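Putative NADPH-dependent oxidoreductase (PDB 3DB2) probably catalyses an NADP(H)-dependent oxidation or reduction as a two-domain dehydrogenase of the GFO/IDH/MocA family, its substrate not established. Local coordinates at residues R127-L132 against L252-D257; E151-N156 against P238-I243; G177-L182 against A229-N234. All coordinates share one frame; numbering follows the deposited sequence.

Interaction 1: residues R127-L132 against L252-D257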
ATOM      1  N   ARG C 127      13.962  -3.931  13.199  1.00 16.90           N
ATOM      2  CA  ARG C 127      14.988  -4.182  12.211  1.00 17.11           C
ATOM      3  C   ARG C 127      15.870  -5.358  12.653  1.00 19.34           C
ATOM      4  O   ARG C 127      16.526  -5.938  11.798  1.00 18.98           O
ATOM      5  CB  ARG C 127      15.894  -2.984  11.925  1.00 15.09           C
ATOM      6  CG  ARG C 127      16.722  -2.444  13.059  1.00 17.07           C
ATOM      7  CD  ARG C 127      17.886  -1.629  12.558  1.00 18.78           C
ATOM      8  NE  ARG C 127      17.503  -0.258  12.197  1.00 14.59           N
ATOM      9  CZ  ARG C 127      18.384   0.549  11.595  1.00 19.72           C
ATOM     10  NH1 ARG C 127      19.602   0.122  11.310  1.00 19.29           N
ATOM     11  NH2 ARG C 127      18.099   1.798  11.245  1.00 18.44           N
ATOM     12  N   ARG C 128      15.834  -5.679  13.936  1.00 17.34           N
ATOM     13  CA  ARG C 128      16.636  -6.761  14.483  1.00 19.89           C
ATOM     14  C   ARG C 128      16.000  -8.135  14.303  1.00 18.75           C
ATOM     15  O   ARG C 128      16.688  -9.163  14.438  1.00 20.99           O
ATOM     16  CB  ARG C 128      16.886  -6.538  15.975  1.00 23.96           C
ATOM     17  CG  ARG C 128      17.273  -5.134  16.373  1.00 22.18           C
ATOM     18  CD  ARG C 128      18.355  -5.120  17.416  1.00 27.41           C
ATOM     19  NE  ARG C 128      18.990  -3.810  17.417  1.00 25.57           N
ATOM     20  CZ  ARG C 128      20.232  -3.433  17.235  1.00 19.56           C
ATOM     21  NH1 ARG C 128      21.180  -4.302  16.999  1.00 16.16           N
ATOM     22  NH2 ARG C 128      20.532  -2.141  17.294  1.00 26.76           N
ATOM     23  N   LEU C 129      14.698  -8.176  14.022  1.00 18.17           N
ATOM     24  CA  LEU C 129      14.023  -9.448  13.838  1.00 16.67           C
ATOM     25  C   LEU C 129      14.738 -10.276  12.772  1.00 21.76           C
ATOM     26  O   LEU C 129      15.287  -9.676  11.857  1.00 18.54           O
ATOM     27  CB  LEU C 129      12.571  -9.228  13.449  1.00 17.93           C
ATOM     28  CG  LEU C 129      11.636  -8.735  14.567  1.00 19.50           C
ATOM     29  CD1 LEU C 129      10.292  -8.322  14.014  1.00 21.03           C
ATOM     30  CD2 LEU C 129      11.447  -9.838  15.611  1.00 22.35           C
ATOM     31  N   GLY C 130      14.724 -11.603  12.909  1.00 18.59           N
ATOM     32  CA  GLY C 130      15.417 -12.442  11.929  1.00 22.28           C
ATOM     33  C   GLY C 130      14.804 -12.199  10.550  1.00 17.87           C
ATOM     34  O   GLY C 130      15.488 -12.242   9.547  1.00 19.15           O
ATOM     35  N   ALA C 131      13.506 -11.920  10.509  1.00 16.46           N
ATOM     36  CA  ALA C 131      12.853 -11.678   9.214  1.00 16.44           C
ATOM     37  C   ALA C 131      13.388 -10.411   8.581  1.00 17.87           C
ATOM     38  O   ALA C 131      13.646 -10.430   7.388  1.00 18.38           O
ATOM     39  CB  ALA C 131      11.364 -11.609   9.388  1.00 18.91           C
ATOM     40  N   LEU C 132      13.571  -9.321   9.326  1.00 14.56           N
ATOM     41  CA  LEU C 132      14.043  -8.091   8.687  1.00 17.26           C
ATOM     42  C   LEU C 132      15.498  -8.206   8.250  1.00 15.32           C
ATOM     43  O   LEU C 132      15.973  -7.707   7.196  1.00 13.78           O
ATOM     44  CB  LEU C 132      13.813  -6.940   9.667  1.00 16.83           C
ATOM     45  CG  LEU C 132      12.518  -6.159   9.518  1.00 17.63           C
ATOM     46  CD1 LEU C 132      12.448  -5.458   8.162  1.00 16.55           C
ATOM     47  CD2 LEU C 132      11.321  -7.092   9.727  1.00 19.30           C
ATOM     48  N   LEU C 252       8.793  -9.959  -2.079  1.00 14.14           N
ATOM     49  CA  LEU C 252       8.675 -10.507  -0.736  1.00 13.27           C
ATOM     50  C   LEU C 252       7.407  -9.978  -0.056  1.00 12.27           C
ATOM     51  O   LEU C 252       7.138  -8.768  -0.164  1.00 15.43           O
ATOM     52  CB  LEU C 252       9.869 -10.094   0.095  1.00 12.44           C
ATOM     53  CG  LEU C 252      11.254 -10.364  -0.446  1.00 16.13           C
ATOM     54  CD1 LEU C 252      12.304  -9.695   0.420  1.00 19.57           C
ATOM     55  CD2 LEU C 252      11.471 -11.870  -0.545  1.00 21.31           C
ATOM     56  N   PHE C 253       6.736 -10.867   0.628  1.00 14.77           N
ATOM     57  CA  PHE C 253       5.540 -10.530   1.415  1.00 16.84           C
ATOM     58  C   PHE C 253       5.729 -11.024   2.844  1.00 14.88           C
ATOM     59  O   PHE C 253       5.783 -12.215   3.101  1.00 12.38           O
ATOM     60  CB  PHE C 253       4.276 -11.169   0.845  1.00 17.46           C
ATOM     61  CG  PHE C 253       4.059 -10.915  -0.632  1.00 19.40           C
ATOM     62  CD1 PHE C 253       3.779  -9.637  -1.076  1.00 21.91           C
ATOM     63  CD2 PHE C 253       4.137 -11.971  -1.538  1.00 22.26           C
ATOM     64  CE1 PHE C 253       3.567  -9.414  -2.432  1.00 23.38           C
ATOM     65  CE2 PHE C 253       3.944 -11.740  -2.900  1.00 22.75           C
ATOM     66  CZ  PHE C 253       3.700 -10.458  -3.335  1.00 18.80           C
ATOM     67  N   TYR C 254       5.820 -10.092   3.770  1.00 15.49           N
ATOM     68  CA  TYR C 254       6.014 -10.343   5.191  1.00 12.43           C
ATOM     69  C   TYR C 254       4.773  -9.884   5.972  1.00 19.17           C
ATOM     70  O   TYR C 254       4.247  -8.801   5.687  1.00 13.05           O
ATOM     71  CB  TYR C 254       7.228  -9.600   5.706  1.00 16.20           C
ATOM     72  CG  TYR C 254       7.505  -9.575   7.183  1.00 16.14           C
ATOM     73  CD1 TYR C 254       7.969 -10.708   7.842  1.00 17.77           C
ATOM     74  CD2 TYR C 254       7.326  -8.418   7.944  1.00 18.25           C
ATOM     75  CE1 TYR C 254       8.221 -10.682   9.197  1.00 18.00           C
ATOM     76  CE2 TYR C 254       7.598  -8.406   9.311  1.00 19.15           C
ATOM     77  CZ  TYR C 254       8.044  -9.541   9.935  1.00 18.79           C
ATOM     78  OH  TYR C 254       8.334  -9.581  11.286  1.00 23.20           O
ATOM     79  N   GLN C 255       4.362 -10.714   6.903  1.00 17.34           N
ATOM     80  CA  GLN C 255       3.299 -10.492   7.856  1.00 14.58           C
ATOM     81  C   GLN C 255       3.768 -10.830   9.269  1.00 14.29           C
ATOM     82  O   GLN C 255       4.369 -11.882   9.448  1.00 14.04           O
ATOM     83  CB  GLN C 255       2.065 -11.365   7.559  1.00 24.10           C
ATOM     84  CG  GLN C 255       1.167 -10.892   6.444  1.00 35.83           C
ATOM     85  CD  GLN C 255       0.187  -9.805   6.827  1.00 48.56           C
ATOM     86  OE1 GLN C 255      -0.006  -9.488   8.002  1.00 48.53           O
ATOM     87  NE2 GLN C 255      -0.471  -9.185   5.843  1.00 58.23           N
ATOM     88  N   LEU C 256       3.499  -9.973  10.234  1.00 13.29           N
ATOM     89  CA  LEU C 256       3.796 -10.304  11.634  1.00 15.78           C
ATOM     90  C   LEU C 256       2.566 -10.193  12.514  1.00 13.57           C
ATOM     91  O   LEU C 256       1.784  -9.263  12.309  1.00 17.73           O
ATOM     92  CB  LEU C 256       4.895  -9.379  12.126  1.00 17.07           C
ATOM     93  CG  LEU C 256       5.213  -9.397  13.626  1.00 18.82           C
ATOM     94  CD1 LEU C 256       5.971 -10.689  13.934  1.00 22.02           C
ATOM     95  CD2 LEU C 256       5.958  -8.126  13.966  1.00 16.00           C
ATOM     96  N   ASP C 257       2.389 -11.115  13.468  1.00 15.53           N
ATOM     97  CA  ASP C 257       1.370 -11.016  14.491  1.00 16.17           C
ATOM     98  C   ASP C 257       1.961 -10.206  15.646  1.00 16.57           C
ATOM     99  O   ASP C 257       2.684 -10.781  16.468  1.00 17.20           O
ATOM    100  CB  ASP C 257       0.950 -12.362  15.055  1.00 19.30           C
ATOM    101  CG  ASP C 257      -0.138 -12.255  16.099  1.00 18.36           C
ATOM    102  OD1 ASP C 257      -0.567 -11.153  16.484  1.00 23.95           O
ATOM    103  OD2 ASP C 257      -0.604 -13.349  16.501  1.00 28.44           O
TER
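Tyr-254 reaches out from the strand 250-256 and is met by three residues around the start of the helix 130-140. Along 127-132, Arg-127 and Arg-128 end a 3-10 turn and direct their guanidinium groups elsewhere, Arg-127 to Asp-188 and Glu-321, Arg-128 to Glu-309, all as salt bridges. Leu-129 is the N-cap residue of the helix. Its CG lies anti to the carbonyl carbon (chi1 -73°), and the side chain crosses that of Tyr-254 at about a right angle, so that Leu-129 CD1 sits 3.6 Å from Tyr-254 OH. The same methyl, Leu-129 CD1, also approaches Leu-256 CD2, at 4.3 Å, and thereby bridges two side chains two positions apart on the strand. Gly-130 gives its N-H to Asp-268, which also takes that of Ala-131 and so grips the helix start with both carboxylate oxygens. Ala-131 makes the tightest contact: its CB lies 3.3 Å from Tyr-254 CE1, a close fit for two carbons, and 3.8 Å from Tyr-254 CD1. Tyr-254 CG is anti to its backbone N (chi1 172°), which carries the ring toward the helix. Leu-132 comes from the same side of the ring plane, nearer the other flank, its CD2 4.0 Å from Tyr-254 CE2. Both Ala-131 and Leu-132 approach the ring obliquely, and the contact is made by van der Waals packing, with the Tyr-254 hydroxyl meeting only methyl groups of 127-132. It packs the first turn of a helix on a buried sheet face of the C-terminal domain: Met-135, farther along the helix, also touches Tyr-254, while the strand 250-256 lies between the antiparallel strands 240-247 and 271-278.

Interaction 2: residues E151-N156 against P238-I243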
ATOM      1  N   GLU C 151       5.755  -1.534   0.298  1.00 14.03           N
ATOM      2  CA  GLU C 151       4.533  -1.121   0.969  1.00 14.00           C
ATOM      3  C   GLU C 151       4.559  -1.662   2.405  1.00 12.86           C
ATOM      4  O   GLU C 151       4.716  -2.867   2.532  1.00 14.64           O
ATOM      5  CB  GLU C 151       3.273  -1.651   0.278  1.00 13.10           C
ATOM      6  CG  GLU C 151       3.239  -1.256  -1.184  1.00 16.98           C
ATOM      7  CD  GLU C 151       2.412  -2.235  -2.008  1.00 19.83           C
ATOM      8  OE1 GLU C 151       2.080  -3.343  -1.533  1.00 17.60           O
ATOM      9  OE2 GLU C 151       2.146  -1.869  -3.178  1.00 21.51           O
ATOM     10  N   ALA C 152       4.453  -0.789   3.374  1.00 15.32           N
ATOM     11  CA  ALA C 152       4.546  -1.150   4.784  1.00 14.47           C
ATOM     12  C   ALA C 152       3.242  -0.751   5.465  1.00 14.64           C
ATOM     13  O   ALA C 152       2.675   0.286   5.093  1.00 14.95           O
ATOM     14  CB  ALA C 152       5.721  -0.461   5.449  1.00 16.09           C
ATOM     15  N   VAL C 153       2.762  -1.552   6.405  1.00 11.16           N
ATOM     16  CA  VAL C 153       1.513  -1.208   7.080  1.00 14.38           C
ATOM     17  C   VAL C 153       1.684  -1.506   8.569  1.00 14.27           C
ATOM     18  O   VAL C 153       2.258  -2.539   8.892  1.00 14.90           O
ATOM     19  CB  VAL C 153       0.315  -2.010   6.559  1.00 17.25           C
ATOM     20  CG1 VAL C 153      -0.954  -1.756   7.365  1.00 26.77           C
ATOM     21  CG2 VAL C 153       0.078  -1.690   5.086  1.00 18.33           C
ATOM     22  N   PHE C 154       1.185  -0.622   9.419  1.00 12.65           N
ATOM     23  CA  PHE C 154       1.148  -0.951  10.853  1.00 15.33           C
ATOM     24  C   PHE C 154      -0.187  -0.325  11.342  1.00 15.55           C
ATOM     25  O   PHE C 154      -0.398   0.868  11.299  1.00 14.72           O
ATOM     26  CB  PHE C 154       2.355  -0.502  11.608  1.00 13.69           C
ATOM     27  CG  PHE C 154       2.556  -1.129  12.998  1.00 15.22           C
ATOM     28  CD1 PHE C 154       1.608  -1.920  13.592  1.00 13.29           C
ATOM     29  CD2 PHE C 154       3.748  -0.871  13.678  1.00 15.65           C
ATOM     30  CE1 PHE C 154       1.768  -2.500  14.852  1.00 16.35           C
ATOM     31  CE2 PHE C 154       3.937  -1.428  14.931  1.00 20.99           C
ATOM     32  CZ  PHE C 154       2.953  -2.212  15.511  1.00 17.03           C
ATOM     33  N   SER C 155      -1.079  -1.210  11.765  1.00 16.44           N
ATOM     34  CA  SER C 155      -2.395  -0.806  12.218  0.50 16.39           C
ATOM     35  C   SER C 155      -2.880  -1.645  13.405  1.00 17.45           C
ATOM     36  O   SER C 155      -2.456  -2.783  13.643  1.00 15.76           O
ATOM     37  CB  SER C 155      -3.441  -0.941  11.116  0.50 18.39           C
ATOM     38  OG  SER C 155      -3.740  -2.307  10.872  0.50 15.39           O
ATOM     39  N   ASN C 156      -3.810  -1.054  14.129  1.00 17.35           N
ATOM     40  CA  ASN C 156      -4.557  -1.722  15.198  1.00 17.05           C
ATOM     41  C   ASN C 156      -5.784  -0.865  15.501  1.00 18.86           C
ATOM     42  O   ASN C 156      -6.025   0.185  14.893  1.00 22.27           O
ATOM     43  CB  ASN C 156      -3.656  -1.994  16.382  1.00 19.52           C
ATOM     44  CG  ASN C 156      -3.242  -0.764  17.152  1.00 13.19           C
ATOM     45  OD1 ASN C 156      -3.895   0.267  17.219  1.00 17.96           O
ATOM     46  ND2 ASN C 156      -2.078  -0.946  17.753  1.00 23.27           N
ATOM     47  N   PRO C 238      -8.629  -3.953  12.820  1.00 20.76           N
ATOM     48  CA  PRO C 238      -7.836  -5.021  13.430  1.00 18.78           C
ATOM     49  C   PRO C 238      -6.357  -4.980  13.048  1.00 22.37           C
ATOM     50  O   PRO C 238      -5.999  -4.463  11.980  1.00 20.08           O
ATOM     51  CB  PRO C 238      -8.476  -6.283  12.888  1.00 16.67           C
ATOM     52  CG  PRO C 238      -9.905  -5.876  12.687  1.00 22.12           C
ATOM     53  CD  PRO C 238      -9.816  -4.473  12.112  1.00 19.19           C
ATOM     54  N   GLY C 239      -5.515  -5.506  13.941  1.00 15.38           N
ATOM     55  CA  GLY C 239      -4.078  -5.394  13.829  1.00 15.78           C
ATOM     56  C   GLY C 239      -3.488  -6.017  12.568  1.00 16.63           C
ATOM     57  O   GLY C 239      -3.791  -7.151  12.182  1.00 14.39           O
ATOM     58  N   VAL C 240      -2.614  -5.259  11.913  1.00 15.23           N
ATOM     59  CA  VAL C 240      -1.864  -5.697  10.744  1.00 17.77           C
ATOM     60  C   VAL C 240      -0.450  -5.092  10.881  1.00 15.90           C
ATOM     61  O   VAL C 240      -0.372  -3.911  11.235  1.00 16.12           O
ATOM     62  CB  VAL C 240      -2.379  -5.232   9.378  1.00 17.63           C
ATOM     63  CG1 VAL C 240      -1.466  -5.696   8.231  1.00 22.11           C
ATOM     64  CG2 VAL C 240      -3.805  -5.685   9.139  1.00 16.18           C
ATOM     65  N   PHE C 241       0.544  -5.915  10.605  1.00 15.00           N
ATOM     66  CA  PHE C 241       1.929  -5.487  10.458  1.00 12.44           C
ATOM     67  C   PHE C 241       2.452  -6.233   9.216  1.00 12.68           C
ATOM     68  O   PHE C 241       2.683  -7.439   9.310  1.00 12.75           O
ATOM     69  CB  PHE C 241       2.822  -5.757  11.643  1.00 11.51           C
ATOM     70  CG  PHE C 241       4.224  -5.192  11.656  1.00 13.98           C
ATOM     71  CD1 PHE C 241       5.236  -5.595  10.785  1.00 16.25           C
ATOM     72  CD2 PHE C 241       4.575  -4.225  12.590  1.00 14.17           C
ATOM     73  CE1 PHE C 241       6.510  -5.088  10.777  1.00 16.98           C
ATOM     74  CE2 PHE C 241       5.849  -3.687  12.591  1.00 16.33           C
ATOM     75  CZ  PHE C 241       6.814  -4.102  11.701  1.00 17.81           C
ATOM     76  N   SER C 242       2.667  -5.465   8.149  1.00 16.06           N
ATOM     77  CA  SER C 242       3.128  -6.095   6.907  1.00 12.28           C
ATOM     78  C   SER C 242       4.153  -5.237   6.176  1.00 12.15           C
ATOM     79  O   SER C 242       4.214  -4.032   6.348  1.00 12.98           O
ATOM     80  CB  SER C 242       1.925  -6.382   6.017  1.00 14.07           C
ATOM     81  OG  SER C 242       1.191  -5.216   5.730  1.00 19.38           O
ATOM     82  N   ILE C 243       4.978  -5.909   5.354  1.00 12.54           N
ATOM     83  CA  ILE C 243       5.941  -5.280   4.478  1.00 10.40           C
ATOM     84  C   ILE C 243       5.954  -6.097   3.167  1.00 15.78           C
ATOM     85  O   ILE C 243       6.119  -7.325   3.207  1.00 14.16           O
ATOM     86  CB  ILE C 243       7.356  -5.247   5.075  1.00 13.91           C
ATOM     87  CG1 ILE C 243       7.409  -4.679   6.496  1.00 19.80           C
ATOM     88  CG2 ILE C 243       8.353  -4.501   4.184  1.00 17.02           C
ATOM     89  CD1 ILE C 243       8.791  -4.494   7.067  1.00 16.44           C
TER
HETATM   90  O   HOH W   1       2.245  -3.999   3.450  1.00 21.20           O
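Four backbone hydrogen bonds join the antiparallel strands 151-155 and 240-243; the axes of these short segments run at 169° to each other and come within 4.6 Å. Val-153 and Ser-242 form one hydrogen-bonded pair: Val-153 N to Ser-242 O is 2.9 Å, and the return bond from Ser-242 N meets Val-153 O in the carbonyl plane, on a lone pair. In the next such pair, Ser-155 N lies 2.8 Å from Val-240 O, nearly along the C=O axis, whereas Val-240 N approaches Ser-155 O from above the carbonyl plane. CA-H...O contacts accompany them, the shortest at the end of the pairing, Gly-239 CA to Ser-155 O at 3.1 Å.

The aromatic contact belongs to the non-hydrogen-bonded pair Phe-154 and Phe-241. Directly opposed, the two residues project from the same sheet face, and both CG atoms are anti to the backbone N. The edge of Phe-241 points at the face of Phe-154, with planes at 65° and centroids 4.8 Å apart, and Phe-241 CD2 sits over the centre of the Phe-154 ring, 3.6 Å from Phe-154 CD2.

On the other face, Val-153 CG1 meets Val-240 CG1 at 4.1 Å. Ser-155 OG makes a weak hydrogen bond to Pro-238 O, and a water joins Ser-242 OG to Glu-151 O, donating to Glu-151 O at 2.9 Å. Glu-151 OE1 is hydrogen-bonded to Tyr-246 and Asn-244 of its own chain and OE2 to Tyr-230 of the second subunit.

The two strands lie at the middle of the large mixed sheet, flanked by strands 228-234 and 250-256. Helix 183-194 packs on the face bearing Ala-152, Phe-241 and Ile-243, while the second subunit meets Val-153 and Val-240 on the reverse.

Interaction 3: residues G177-L182 against A229-N234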
ATOM      1  N   GLY C 177      -0.920  10.765  15.016  1.00 18.93           N
ATOM      2  CA  GLY C 177      -1.601   9.642  15.645  1.00 17.37           C
ATOM      3  C   GLY C 177      -0.793   8.359  15.586  1.00 17.43           C
ATOM      4  O   GLY C 177       0.300   8.297  16.165  1.00 20.39           O
ATOM      5  N   PRO C 178      -1.297   7.339  14.898  1.00 17.37           N
ATOM      6  CA  PRO C 178      -0.552   6.090  14.773  1.00 16.82           C
ATOM      7  C   PRO C 178       0.757   6.312  14.020  1.00 15.43           C
ATOM      8  O   PRO C 178       1.673   5.475  14.104  1.00 18.36           O
ATOM      9  CB  PRO C 178      -1.523   5.156  14.039  1.00 17.09           C
ATOM     10  CG  PRO C 178      -2.392   6.097  13.247  1.00 15.62           C
ATOM     11  CD  PRO C 178      -2.584   7.273  14.175  1.00 17.70           C
ATOM     12  N   LEU C 179       0.888   7.411  13.292  1.00 18.22           N
ATOM     13  CA  LEU C 179       2.159   7.602  12.558  1.00 17.01           C
ATOM     14  C   LEU C 179       3.372   7.593  13.475  1.00 17.03           C
ATOM     15  O   LEU C 179       4.435   7.044  13.157  1.00 17.39           O
ATOM     16  CB  LEU C 179       2.086   8.928  11.829  1.00 18.31           C
ATOM     17  CG  LEU C 179       3.079   9.259  10.735  1.00 19.63           C
ATOM     18  CD1 LEU C 179       3.309   8.045   9.848  1.00 25.37           C
ATOM     19  CD2 LEU C 179       2.568  10.475   9.982  1.00 24.67           C
ATOM     20  N   THR C 180       3.225   8.211  14.662  1.00 19.35           N
ATOM     21  CA  THR C 180       4.311   8.139  15.646  1.00 18.70           C
ATOM     22  C   THR C 180       4.411   6.784  16.315  1.00 19.10           C
ATOM     23  O   THR C 180       5.437   6.108  16.223  1.00 25.68           O
ATOM     24  CB  THR C 180       4.107   9.225  16.725  1.00 18.05           C
ATOM     25  OG1 THR C 180       4.271  10.528  16.145  1.00 21.69           O
ATOM     26  CG2 THR C 180       5.164   9.096  17.797  1.00 23.97           C
ATOM     27  N   GLN C 181       3.365   6.339  16.994  1.00 22.84           N
ATOM     28  CA  GLN C 181       3.385   5.158  17.834  1.00 23.46           C
ATOM     29  C   GLN C 181       3.664   3.886  17.034  1.00 23.48           C
ATOM     30  O   GLN C 181       4.375   3.003  17.516  1.00 30.16           O
ATOM     31  CB  GLN C 181       2.056   4.947  18.570  1.00 24.33           C
ATOM     32  CG  GLN C 181       1.757   5.795  19.770  1.00 37.19           C
ATOM     33  CD  GLN C 181       2.926   6.642  20.243  1.00 44.67           C
ATOM     34  OE1 GLN C 181       3.732   6.220  21.075  1.00 41.98           O
ATOM     35  NE2 GLN C 181       2.989   7.860  19.696  1.00 44.86           N
ATOM     36  N   LEU C 182       3.066   3.805  15.847  1.00 18.54           N
ATOM     37  CA  LEU C 182       3.173   2.627  14.995  1.00 15.22           C
ATOM     38  C   LEU C 182       4.147   2.938  13.866  1.00 14.29           C
ATOM     39  O   LEU C 182       5.050   2.153  13.578  1.00 19.93           O
ATOM     40  CB  LEU C 182       1.821   2.197  14.415  1.00 14.49           C
ATOM     41  CG  LEU C 182       0.682   1.915  15.394  1.00 15.04           C
ATOM     42  CD1 LEU C 182      -0.529   1.296  14.685  1.00 17.85           C
ATOM     43  CD2 LEU C 182       1.159   1.011  16.515  1.00 22.37           C
ATOM     44  N   ALA C 229       8.290   4.273  -1.487  1.00 11.59           N
ATOM     45  CA  ALA C 229       7.555   3.452  -0.521  1.00 11.61           C
ATOM     46  C   ALA C 229       6.215   4.113  -0.157  1.00 15.09           C
ATOM     47  O   ALA C 229       6.054   5.321  -0.273  1.00 13.44           O
ATOM     48  CB  ALA C 229       8.360   3.174   0.721  1.00 13.73           C
ATOM     49  N   TYR C 230       5.303   3.247   0.265  1.00 14.93           N
ATOM     50  CA  TYR C 230       4.012   3.520   0.855  1.00 13.59           C
ATOM     51  C   TYR C 230       4.026   3.088   2.321  1.00 13.31           C
ATOM     52  O   TYR C 230       4.518   1.985   2.586  1.00 11.75           O
ATOM     53  CB  TYR C 230       2.917   2.762   0.097  1.00 15.00           C
ATOM     54  CG  TYR C 230       1.650   2.621   0.902  1.00 11.28           C
ATOM     55  CD1 TYR C 230       0.838   3.731   1.140  1.00 14.07           C
ATOM     56  CD2 TYR C 230       1.277   1.391   1.428  1.00 13.32           C
ATOM     57  CE1 TYR C 230      -0.317   3.578   1.885  1.00 15.16           C
ATOM     58  CE2 TYR C 230       0.118   1.243   2.180  1.00 14.66           C
ATOM     59  CZ  TYR C 230      -0.663   2.357   2.392  1.00 15.64           C
ATOM     60  OH  TYR C 230      -1.828   2.276   3.130  1.00 17.41           O
ATOM     61  N   LEU C 231       3.497   3.936   3.204  1.00 13.02           N
ATOM     62  CA  LEU C 231       3.291   3.543   4.590  1.00 14.20           C
ATOM     63  C   LEU C 231       1.852   3.838   5.002  1.00 11.44           C
ATOM     64  O   LEU C 231       1.455   4.995   4.959  1.00 12.21           O
ATOM     65  CB  LEU C 231       4.266   4.272   5.499  1.00 18.56           C
ATOM     66  CG  LEU C 231       4.016   4.126   7.007  1.00 18.36           C
ATOM     67  CD1 LEU C 231       4.106   2.675   7.443  1.00 21.29           C
ATOM     68  CD2 LEU C 231       5.028   4.951   7.772  1.00 20.20           C
ATOM     69  N   GLY C 232       1.105   2.828   5.398  1.00 13.68           N
ATOM     70  CA  GLY C 232      -0.239   2.997   5.942  1.00 11.29           C
ATOM     71  C   GLY C 232      -0.185   2.795   7.442  1.00 13.24           C
ATOM     72  O   GLY C 232       0.410   1.830   7.911  1.00 14.05           O
ATOM     73  N   THR C 233      -0.755   3.742   8.179  1.00 14.87           N
ATOM     74  CA  THR C 233      -0.825   3.671   9.649  1.00 13.54           C
ATOM     75  C   THR C 233      -2.281   3.935  10.022  1.00 16.32           C
ATOM     76  O   THR C 233      -2.879   4.899   9.541  1.00 15.78           O
ATOM     77  CB  THR C 233       0.107   4.652  10.364  1.00 11.39           C
ATOM     78  OG1 THR C 233      -0.001   5.960   9.795  1.00 14.28           O
ATOM     79  CG2 THR C 233       1.554   4.196  10.221  1.00 16.62           C
ATOM     80  N   ASN C 234      -2.903   3.078  10.809  1.00 14.66           N
ATOM     81  CA  ASN C 234      -4.348   3.116  10.957  1.00 13.43           C
ATOM     82  C   ASN C 234      -4.705   2.700  12.376  1.00 20.53           C
ATOM     83  O   ASN C 234      -4.151   1.684  12.816  1.00 20.32           O
ATOM     84  CB  ASN C 234      -4.868   2.179   9.855  1.00 18.58           C
ATOM     85  CG  ASN C 234      -6.361   2.288   9.654  1.00 18.80           C
ATOM     86  OD1 ASN C 234      -7.033   2.323  10.679  1.00 21.11           O
ATOM     87  ND2 ASN C 234      -6.815   2.326   8.395  1.00 19.82           N
TER
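The short helix 178-181 lies over the C-terminal end of strand 228-234, with Pro-178 and Thr-233 the nearest backbone positions, their CA atoms 5.7 Å apart. This is helix-on-sheet packing in the GFO/IDH/MocA C-terminal domain. Gly-177, at positive phi, is the N-cap residue, and Pro-178 opens the helix with its ring directed at the strand. Pro-178 CG rests 3.9 Å from Thr-233 C and equally far from Asn-234 N, so the ring lies against the peptide linking these two residues. Beside it, Thr-233 rises toward the helix. Its CG2 is anti to the carbonyl carbon, while OG1, in the crowded position (chi1 47°), lies beside Leu-179 CA and is hydrogen-bonded to Asn-217. Asn-234 directs its side chain away; its OD1 accepts from Ala-236 N of the same chain, and ND2 is hydrogen-bonded to Ser-148 of the second subunit. Leu-182 CD1 comes 4.1 Å from Asn-234 O. Leu-179, which helix 324-343 also touches, has CG anti to the backbone N (chi1 -165°); its tip swings back along the strand and crosses Leu-231 obliquely, Leu-179 CD1 lying 4.1 Å from Leu-231 CD2.

All three interactions involve the large mixed sheet of the C-terminal domain, in which strands 250-256, 240-247, 147-155 and 228-234 lie side by side. Interaction 2 is the strand pairing at their middle; interactions 1 and 3 lay helical segments against the outer two. Centres of interactions 1 and 2 are about 11 Å apart, those of 2 and 3 about 8 Å, and those of 1 and 3 about 17 Å, with backbone pairing linking neighbours. Along the chain the contacts are nested: 3 lies inside the loop closed by 2, and 2 inside that closed by 1. Each also touches the second subunit, so the sheet serves both the domain's packing and the dimer.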